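PDB 4KT7: 2-C-methyl-D-erythritol 4-phosphate cytidylyltransferase from Anaerococcus prevotii, which probably transfers the cytidylyl group of CTP to 2-C-methyl-D-erythritol 4-phosphate in isoprenoid biosynthesis, releasing diphosphate. Local coordinates for residues 133-138 with 167-172; 10-15 with 105-110; 115-120 with 210-215. One frame throughout, in Å; residues are numbered along the deposited sequence.

Interaction 1: 133-138 with 167-172; sequences AVITAT and TPQAFD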
loop_
_atom_site.group_PDB
_atom_site.type_symbol
_atom_site.label_atom_id
_atom_site.label_comp_id
_atom_site.label_asym_id
_atom_site.label_seq_id
_atom_site.Cartn_x
_atom_site.Cartn_y
_atom_site.Cartn_z
ATOM N N ALA A 133 -0.109 20.536 13.477
ATOM C CA ALA A 133 -0.713 19.526 12.619
ATOM C C ALA A 133 0.099 18.254 12.746
ATOM O O ALA A 133 1.330 18.305 12.780
ATOM C CB ALA A 133 -0.736 19.996 11.176
ATOM N N VAL A 134 -0.598 17.121 12.843
ATOM C CA VAL A 134 0.028 15.831 13.091
ATOM C C VAL A 134 -0.711 14.796 12.243
ATOM O O VAL A 134 -1.935 14.786 12.224
ATOM C CB VAL A 134 -0.135 15.442 14.575
ATOM C CG1 VAL A 134 0.566 14.109 14.877
ATOM C CG2 VAL A 134 0.399 16.561 15.508
ATOM N N ILE A 135 0.007 13.935 11.526
ATOM C CA ILE A 135 -0.666 12.829 10.825
ATOM C C ILE A 135 0.026 11.524 11.142
ATOM O O ILE A 135 1.186 11.529 11.547
ATOM C CB ILE A 135 -0.651 13.023 9.298
ATOM C CG1 ILE A 135 0.785 12.948 8.758
ATOM C CG2 ILE A 135 -1.252 14.370 8.939
ATOM C CD1 ILE A 135 0.862 13.092 7.231
ATOM N N THR A 136 -0.682 10.401 10.986
ATOM C CA THR A 136 -0.071 9.086 11.202
ATOM C C THR A 136 0.235 8.504 9.815
ATOM O O THR A 136 -0.556 8.684 8.898
ATOM C CB THR A 136 -1.016 8.143 11.964
ATOM O OG1 THR A 136 -2.330 8.276 11.414
ATOM C CG2 THR A 136 -1.066 8.511 13.422
ATOM N N ALA A 137 1.360 7.810 9.660
ATOM C CA ALA A 137 1.752 7.286 8.349
ATOM C C ALA A 137 2.728 6.140 8.551
ATOM O O ALA A 137 3.320 6.024 9.629
ATOM C CB ALA A 137 2.390 8.410 7.486
ATOM N N THR A 138 2.882 5.287 7.529
ATOM C CA THR A 138 3.799 4.144 7.626
ATOM C C THR A 138 4.687 4.081 6.397
ATOM O O THR A 138 4.224 4.350 5.278
ATOM C CB THR A 138 3.073 2.794 7.743
ATOM O OG1 THR A 138 2.122 2.657 6.673
ATOM C CG2 THR A 138 2.388 2.639 9.121
ATOM N N THR A 167 -5.087 7.120 9.506
ATOM C CA THR A 167 -5.618 8.043 10.506
ATOM C C THR A 167 -5.423 7.343 11.841
ATOM O O THR A 167 -5.334 6.119 11.872
ATOM C CB THR A 167 -7.096 8.401 10.255
ATOM O OG1 THR A 167 -7.935 7.326 10.688
ATOM C CG2 THR A 167 -7.355 8.713 8.779
ATOM N N PRO A 168 -5.387 8.090 12.955
ATOM C CA PRO A 168 -5.770 9.498 13.156
ATOM C C PRO A 168 -4.815 10.556 12.607
ATOM O O PRO A 168 -3.665 10.285 12.223
ATOM C CB PRO A 168 -5.829 9.623 14.680
ATOM C CG PRO A 168 -4.794 8.658 15.150
ATOM C CD PRO A 168 -4.944 7.461 14.215
ATOM N N GLN A 169 -5.353 11.769 12.542
ATOM C CA GLN A 169 -4.612 12.980 12.265
ATOM C C GLN A 169 -5.115 13.943 13.338
ATOM O O GLN A 169 -6.185 13.716 13.888
ATOM C CB GLN A 169 -4.990 13.511 10.877
ATOM C CG GLN A 169 -4.647 12.588 9.720
ATOM C CD GLN A 169 -4.807 13.281 8.372
ATOM O OE1 GLN A 169 -5.582 14.230 8.234
ATOM N NE2 GLN A 169 -4.057 12.827 7.385
ATOM N N ALA A 170 -4.377 15.003 13.651
ATOM C CA ALA A 170 -4.899 15.977 14.616
ATOM C C ALA A 170 -4.301 17.366 14.391
ATOM O O ALA A 170 -3.204 17.488 13.839
ATOM C CB ALA A 170 -4.633 15.496 16.058
ATOM N N PHE A 171 -5.023 18.405 14.822
ATOM C CA PHE A 171 -4.671 19.799 14.500
ATOM C C PHE A 171 -5.087 20.747 15.601
ATOM O O PHE A 171 -5.985 20.430 16.391
ATOM C CB PHE A 171 -5.399 20.261 13.220
ATOM C CG PHE A 171 -5.301 19.294 12.103
ATOM C CD1 PHE A 171 -4.233 19.339 11.218
ATOM C CD2 PHE A 171 -6.249 18.299 11.958
ATOM C CE1 PHE A 171 -4.128 18.403 10.203
ATOM C CE2 PHE A 171 -6.149 17.370 10.929
ATOM C CZ PHE A 171 -5.082 17.423 10.068
ATOM N N ASP A 172 -4.437 21.911 15.621
ATOM C CA ASP A 172 -4.942 23.113 16.291
ATOM C C ASP A 172 -6.333 23.377 15.720
ATOM O O ASP A 172 -6.511 23.408 14.494
ATOM C CB ASP A 172 -3.983 24.290 16.008
ATOM C CG ASP A 172 -4.408 25.588 16.686
ATOM O OD1 ASP A 172 -5.268 26.295 16.129
ATOM O OD2 ASP A 172 -3.868 25.934 17.755
#

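Interaction 2: 10-15 with 105-110; sequences ISAIIT and LVLTHD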
loop_
_atom_site.group_PDB
_atom_site.type_symbol
_atom_site.label_atom_id
_atom_site.label_comp_id
_atom_site.label_asym_id
_atom_site.label_seq_id
_atom_site.Cartn_x
_atom_site.Cartn_y
_atom_site.Cartn_z
ATOM N N ILE A 10 -9.781 18.778 24.211
ATOM C CA ILE A 10 -9.537 18.004 22.986
ATOM C C ILE A 10 -10.837 17.373 22.479
ATOM O O ILE A 10 -11.568 16.731 23.246
ATOM C CB ILE A 10 -8.479 16.877 23.217
ATOM C CG1 ILE A 10 -7.166 17.467 23.753
ATOM C CG2 ILE A 10 -8.243 16.077 21.925
ATOM C CD1 ILE A 10 -6.102 16.426 24.128
ATOM N N SER A 11 -11.141 17.571 21.194
ATOM C CA SER A 11 -12.312 16.929 20.581
ATOM C C SER A 11 -11.860 15.874 19.583
ATOM O O SER A 11 -10.804 16.021 18.964
ATOM C CB SER A 11 -13.163 17.946 19.822
ATOM O OG SER A 11 -13.553 19.012 20.663
ATOM N N ALA A 12 -12.650 14.808 19.426
ATOM C CA ALA A 12 -12.390 13.833 18.366
ATOM C C ALA A 12 -13.598 13.759 17.455
ATOM O O ALA A 12 -14.743 13.756 17.929
ATOM C CB ALA A 12 -12.060 12.459 18.936
ATOM N N ILE A 13 -13.325 13.735 16.153
ATOM C CA ILE A 13 -14.333 13.593 15.123
ATOM C C ILE A 13 -14.102 12.240 14.447
ATOM O O ILE A 13 -13.066 12.035 13.818
ATOM C CB ILE A 13 -14.185 14.721 14.064
ATOM C CG1 ILE A 13 -14.497 16.085 14.689
ATOM C CG2 ILE A 13 -15.091 14.476 12.872
ATOM C CD1 ILE A 13 -14.289 17.268 13.733
ATOM N N ILE A 14 -15.054 11.315 14.603
ATOM C CA ILE A 14 -14.984 9.990 13.981
ATOM C C ILE A 14 -15.920 9.975 12.776
ATOM O O ILE A 14 -17.143 10.096 12.933
ATOM C CB ILE A 14 -15.493 8.890 14.930
ATOM C CG1 ILE A 14 -14.749 8.905 16.275
ATOM C CG2 ILE A 14 -15.370 7.532 14.262
ATOM C CD1 ILE A 14 -13.277 8.603 16.162
ATOM N N THR A 15 -15.383 9.837 11.570
ATOM C CA THR A 15 -16.265 9.869 10.412
ATOM C C THR A 15 -16.796 8.487 10.064
ATOM O O THR A 15 -16.024 7.563 9.757
ATOM C CB THR A 15 -15.601 10.533 9.182
ATOM O OG1 THR A 15 -14.383 9.853 8.872
ATOM C CG2 THR A 15 -15.309 12.014 9.463
ATOM N N LEU A 105 -8.248 21.737 20.373
ATOM C CA LEU A 105 -7.507 20.733 19.595
ATOM C C LEU A 105 -8.480 19.707 19.039
ATOM O O LEU A 105 -9.425 19.331 19.725
ATOM C CB LEU A 105 -6.475 20.029 20.484
ATOM C CG LEU A 105 -5.396 20.899 21.123
ATOM C CD1 LEU A 105 -4.650 20.139 22.224
ATOM C CD2 LEU A 105 -4.419 21.424 20.073
ATOM N N VAL A 106 -8.278 19.252 17.802
ATOM C CA VAL A 106 -9.201 18.274 17.229
ATOM C C VAL A 106 -8.445 17.128 16.586
ATOM O O VAL A 106 -7.504 17.344 15.809
ATOM C CB VAL A 106 -10.194 18.907 16.219
ATOM C CG1 VAL A 106 -9.471 19.741 15.194
ATOM C CG2 VAL A 106 -11.036 17.834 15.527
ATOM N N LEU A 107 -8.830 15.912 16.956
ATOM C CA LEU A 107 -8.311 14.704 16.330
ATOM C C LEU A 107 -9.406 14.132 15.424
ATOM O O LEU A 107 -10.586 14.114 15.785
ATOM C CB LEU A 107 -7.913 13.699 17.429
ATOM C CG LEU A 107 -7.492 12.271 17.061
ATOM C CD1 LEU A 107 -6.428 11.780 18.051
ATOM C CD2 LEU A 107 -8.689 11.321 17.070
ATOM N N THR A 108 -9.030 13.679 14.233
ATOM C CA THR A 108 -10.001 13.079 13.327
ATOM C C THR A 108 -9.604 11.628 13.125
ATOM O O THR A 108 -8.421 11.308 13.194
ATOM C CB THR A 108 -10.019 13.797 11.971
ATOM O OG1 THR A 108 -8.722 13.677 11.349
ATOM C CG2 THR A 108 -10.320 15.264 12.180
ATOM N N HIS A 109 -10.570 10.749 12.875
ATOM C CA HIS A 109 -10.240 9.343 12.619
ATOM C C HIS A 109 -11.364 8.684 11.842
ATOM O O HIS A 109 -12.542 9.010 12.067
ATOM C CB HIS A 109 -10.011 8.593 13.931
ATOM C CG HIS A 109 -9.626 7.150 13.755
ATOM N ND1 HIS A 109 -8.360 6.761 13.342
ATOM C CD2 HIS A 109 -10.323 6.013 13.955
ATOM C CE1 HIS A 109 -8.304 5.439 13.317
ATOM N NE2 HIS A 109 -9.475 4.957 13.677
ATOM N N ASP A 110 -11.001 7.762 10.941
ATOM C CA ASP A 110 -11.984 7.045 10.124
ATOM C C ASP A 110 -12.701 6.008 10.965
ATOM O O ASP A 110 -12.061 5.131 11.567
ATOM C CB ASP A 110 -11.315 6.293 8.954
ATOM C CG ASP A 110 -10.602 7.212 7.972
ATOM O OD1 ASP A 110 -10.990 8.402 7.862
ATOM O OD2 ASP A 110 -9.654 6.730 7.296
HETATM O O HOH W 1 -11.179 10.688 9.212
#

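Interaction 3: 115-120 with 210-215; sequences FASEEL and HGEYSN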
loop_
_atom_site.group_PDB
_atom_site.type_symbol
_atom_site.label_atom_id
_atom_site.label_comp_id
_atom_site.label_asym_id
_atom_site.label_seq_id
_atom_site.Cartn_x
_atom_site.Cartn_y
_atom_site.Cartn_z
ATOM N N PHE A 115 -8.723 -0.885 14.033
ATOM C CA PHE A 115 -7.595 -1.517 14.710
ATOM C C PHE A 115 -6.526 -0.553 15.241
ATOM O O PHE A 115 -5.571 -1.000 15.881
ATOM C CB PHE A 115 -6.963 -2.593 13.817
ATOM C CG PHE A 115 -7.937 -3.649 13.355
ATOM C CD1 PHE A 115 -8.832 -4.226 14.243
ATOM C CD2 PHE A 115 -7.972 -4.043 12.025
ATOM C CE1 PHE A 115 -9.732 -5.202 13.816
ATOM C CE2 PHE A 115 -8.878 -5.010 11.589
ATOM C CZ PHE A 115 -9.752 -5.590 12.491
ATOM N N ALA A 116 -6.678 0.748 15.004
ATOM C CA ALA A 116 -5.741 1.724 15.585
ATOM C C ALA A 116 -5.713 1.537 17.102
ATOM O O ALA A 116 -6.755 1.514 17.746
ATOM C CB ALA A 116 -6.133 3.167 15.209
ATOM N N SER A 117 -4.526 1.341 17.670
ATOM C CA SER A 117 -4.432 1.061 19.098
ATOM C C SER A 117 -4.657 2.352 19.844
ATOM O O SER A 117 -4.546 3.435 19.272
ATOM C CB SER A 117 -3.041 0.535 19.456
ATOM O OG SER A 117 -2.073 1.553 19.191
ATOM N N GLU A 118 -4.977 2.232 21.123
ATOM C CA GLU A 118 -5.085 3.392 22.000
ATOM C C GLU A 118 -3.768 4.183 22.044
ATOM O O GLU A 118 -3.768 5.416 22.061
ATOM C CB GLU A 118 -5.475 2.903 23.390
ATOM C CG GLU A 118 -5.795 3.977 24.396
ATOM C CD GLU A 118 -6.116 3.380 25.752
ATOM O OE1 GLU A 118 -6.782 2.315 25.779
ATOM O OE2 GLU A 118 -5.696 3.961 26.781
ATOM N N GLU A 119 -2.644 3.470 22.031
ATOM C CA GLU A 119 -1.326 4.102 22.026
ATOM C C GLU A 119 -1.098 5.001 20.814
ATOM O O GLU A 119 -0.418 6.027 20.907
ATOM C CB GLU A 119 -0.233 3.037 22.084
ATOM C CG GLU A 119 1.151 3.585 22.313
ATOM C CD GLU A 119 2.242 2.665 21.785
ATOM O OE1 GLU A 119 2.010 1.971 20.765
ATOM O OE2 GLU A 119 3.339 2.644 22.387
ATOM N N LEU A 120 -1.661 4.632 19.668
ATOM C CA LEU A 120 -1.501 5.443 18.476
ATOM C C LEU A 120 -2.241 6.764 18.620
ATOM O O LEU A 120 -1.759 7.817 18.171
ATOM C CB LEU A 120 -2.011 4.689 17.247
ATOM C CG LEU A 120 -1.846 5.395 15.910
ATOM C CD1 LEU A 120 -0.375 5.675 15.659
ATOM C CD2 LEU A 120 -2.448 4.565 14.764
ATOM N N HIS A 210 4.662 7.653 13.435
ATOM C CA HIS A 210 4.628 6.285 12.914
ATOM C C HIS A 210 3.298 5.616 13.244
ATOM O O HIS A 210 2.895 5.522 14.414
ATOM C CB HIS A 210 5.775 5.438 13.473
ATOM C CG HIS A 210 7.124 5.832 12.958
ATOM N ND1 HIS A 210 7.517 5.609 11.654
ATOM C CD2 HIS A 210 8.179 6.421 13.574
ATOM C CE1 HIS A 210 8.751 6.056 11.487
ATOM N NE2 HIS A 210 9.174 6.551 12.635
ATOM N N GLY A 211 2.613 5.153 12.204
ATOM C CA GLY A 211 1.360 4.452 12.376
ATOM C C GLY A 211 1.568 2.954 12.502
ATOM O O GLY A 211 2.668 2.469 12.803
ATOM N N GLU A 212 0.500 2.212 12.271
ATOM C CA GLU A 212 0.530 0.779 12.441
ATOM C C GLU A 212 0.154 0.128 11.124
ATOM O O GLU A 212 -0.784 0.567 10.471
ATOM C CB GLU A 212 -0.421 0.381 13.580
ATOM C CG GLU A 212 0.149 0.744 14.966
ATOM C CD GLU A 212 -0.899 0.847 16.077
ATOM O OE1 GLU A 212 -2.109 0.652 15.804
ATOM O OE2 GLU A 212 -0.507 1.150 17.229
ATOM N N TYR A 213 0.902 -0.901 10.720
ATOM C CA TYR A 213 0.596 -1.583 9.471
ATOM C C TYR A 213 -0.744 -2.298 9.591
ATOM O O TYR A 213 -1.471 -2.436 8.613
ATOM C CB TYR A 213 1.725 -2.548 9.063
ATOM C CG TYR A 213 2.941 -1.810 8.543
ATOM C CD1 TYR A 213 2.922 -1.206 7.295
ATOM C CD2 TYR A 213 4.102 -1.702 9.311
ATOM C CE1 TYR A 213 4.031 -0.500 6.813
ATOM C CE2 TYR A 213 5.219 -1.000 8.840
ATOM C CZ TYR A 213 5.177 -0.412 7.588
ATOM O OH TYR A 213 6.276 0.270 7.121
ATOM N N SER A 214 -1.068 -2.730 10.804
ATOM C CA SER A 214 -2.348 -3.379 11.071
ATOM C C SER A 214 -3.554 -2.430 10.985
ATOM O O SER A 214 -4.689 -2.887 10.911
ATOM C CB SER A 214 -2.320 -4.042 12.452
ATOM O OG SER A 214 -1.919 -3.103 13.444
ATOM N N ASN A 215 -3.310 -1.123 10.999
ATOM C CA ASN A 215 -4.398 -0.130 11.040
ATOM C C ASN A 215 -5.023 0.098 9.650
ATOM O O ASN A 215 -5.006 1.210 9.107
ATOM C CB ASN A 215 -3.869 1.178 11.625
ATOM C CG ASN A 215 -4.958 2.204 11.889
ATOM O OD1 ASN A 215 -6.144 1.861 12.046
ATOM N ND2 ASN A 215 -4.553 3.482 11.958
HETATM O O HOH W 2 -7.742 -0.141 11.504
HETATM O O HOH W 3 -3.381 -1.105 14.589
HETATM O O HOH W 4 1.665 2.675 17.734
#

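Interaction 1: 133-138 with 167-172
Gln169 and Ile135 form a non-hydrogen-bonded antiparallel pair, their side chains lying alongside each other and pointing the same way. From the strand outward, Gln169 CB lies 3.6 Å from Val134 O. CG, held anti to the carbonyl carbon (chi1 -63°), meets Ile135 CG2 at 3.9 Å; CD passes the same methyl, and NE2 closes on Ile135 CG2 at 3.6 Å. At the amide tip NE2 bonds Asp192 OD2, while OE1 lies at the edge of the Phe171 ring, in its plane. On the same face Ala133 CB rests against Phe171 CD1 at 3.6 Å. These strands belong to the central mixed sheet of the GT-A-type cytidylyltransferase fold, where strand 206-210 flanks 133-138 and strand 105-110 flanks 168-172. Val134 and Ala170 make the hydrogen-bonded pair, N to O at 2.8 Å each way, and their side chains face helix 118-127 and the residue just after it. Pro168, preceded by a cis peptide, follows a corner of the chain at Thr167. With OG1 between its own backbone N and carbonyl carbon (chi1 44°), Thr136 puts the hydroxyl on Pro168 O, a short 2.5 Å bond on a lone pair in the carbonyl plane. The same oxygen takes a weak bond from Thr136 N, and the methyl CG2 of Thr136 approaches it at 3.4 Å.

Interaction 2: 10-15 with 105-110
Strands 10-15 and 105-110 are parallel neighbours in the central sheet of a Rossmann-like alpha/beta fold, paired in register from Ile10 with Leu105 to Thr15 with Asp110. Five backbone hydrogen bonds join them, from Ser11 N to Leu105 O (2.9 Å) through to Thr15 N to His109 O (3.0 Å). Side chains alternate between two faces. On one, Ile10 CG1 meets Leu105 CD1, Ala12 CB touches Leu107 CD2 at 4.0 Å, and Ile14 runs beside His109, its CD1 4.0 Å from His109 CB. Helix 118-127 covers part of this face, with Phe121 and Ile125 on Leu107. The His109 ring, its CG anti to the backbone N (chi1 -178°), meets Phe121 edge-to-face and bonds Arg113 O through NE2. On the other face the side chains of Ile13 and Val106 cross obliquely, CD1 of Ile13 lying 3.8 Å from CG2 of Val106, and Ser11 OG bonds Glu55 and Ser103. At the last of these pairs, Thr15 OG1 and Asp110 OD1 lie 3.8 Å apart, too far for a direct bond. A water donates to Asp110 OD1 at 2.7 Å and makes a weak bond to Thr15 OG1, while Asp110 OD2 pairs with Arg113 in a salt bridge. Strand 10-16 leads into the glycine-rich loop that binds CTP in this family, a placement typical of the GT-A nucleotidyltransferase fold.

Interaction 3: 115-120 with 210-215
Glu212 OE1 is gripped by two donors: Ser117 N, at 3.1 Å, and a water that also donates to Phe115 O and accepts from Ser214 OG. The other carboxylate oxygen, OE2, takes a short 2.5 Å bond from Ser117 OG, so the carboxylate closes on Ser117 like a fork, both oxygens using their syn lone pairs. The Glu212 chain reaches there extended beyond CG (chi2 159°). Ser117 OG in turn accepts from Leu120 N at 3.1 Å, capping helix 118-127. A lysine in place of Glu212 would probably leave Ser117 N and OG without their acceptors and the helix cap less firmly oriented. Leu120 slides past Glu212 in the opposite direction: its CB lies 3.8 Å from OE2, CD1 reaches His210 O at 3.5 Å, and CD2 rests 3.7 Å from Asn215 ND2. Asn215 closes a type I turn begun at Glu212. Its OD1 packs on Ala116 CB at 3.4 Å and accepts a hydrogen bond from a water that in turn accepts from Phe115 N, while ND2 bonds Thr167 O and Gln166 OE1. Beyond, the Phe115 ring has Ser214 O at its edge and packs on helix 221-231. The site is a helix N-cap in which a carboxylate from a distant loop bonds the N-cap N-H, the role that the third helical residue plays in a classical capping box.

From the N terminus, strand 10-15 is the first element, and interaction 2 closes its loop 90 residues later at 105-110, bringing the opening strand beside the middle of the sheet. Segment 115-120 then opens interaction 3, which closes only at 210-215. Interaction 1, between 133-138 and 167-172, is nested within that larger loop, whereas interaction 2 precedes both in series; none cross. Strand 168-172 lies between strands 105-110 and 133-139, so interactions 1 and 2 share one sheet, joined by Gln169 O to Thr108 N. Interaction 3 fastens the start of helix 118-127 to the loop after strand 206-210, meeting interaction 1 through Asn215 ND2 and Thr167 O.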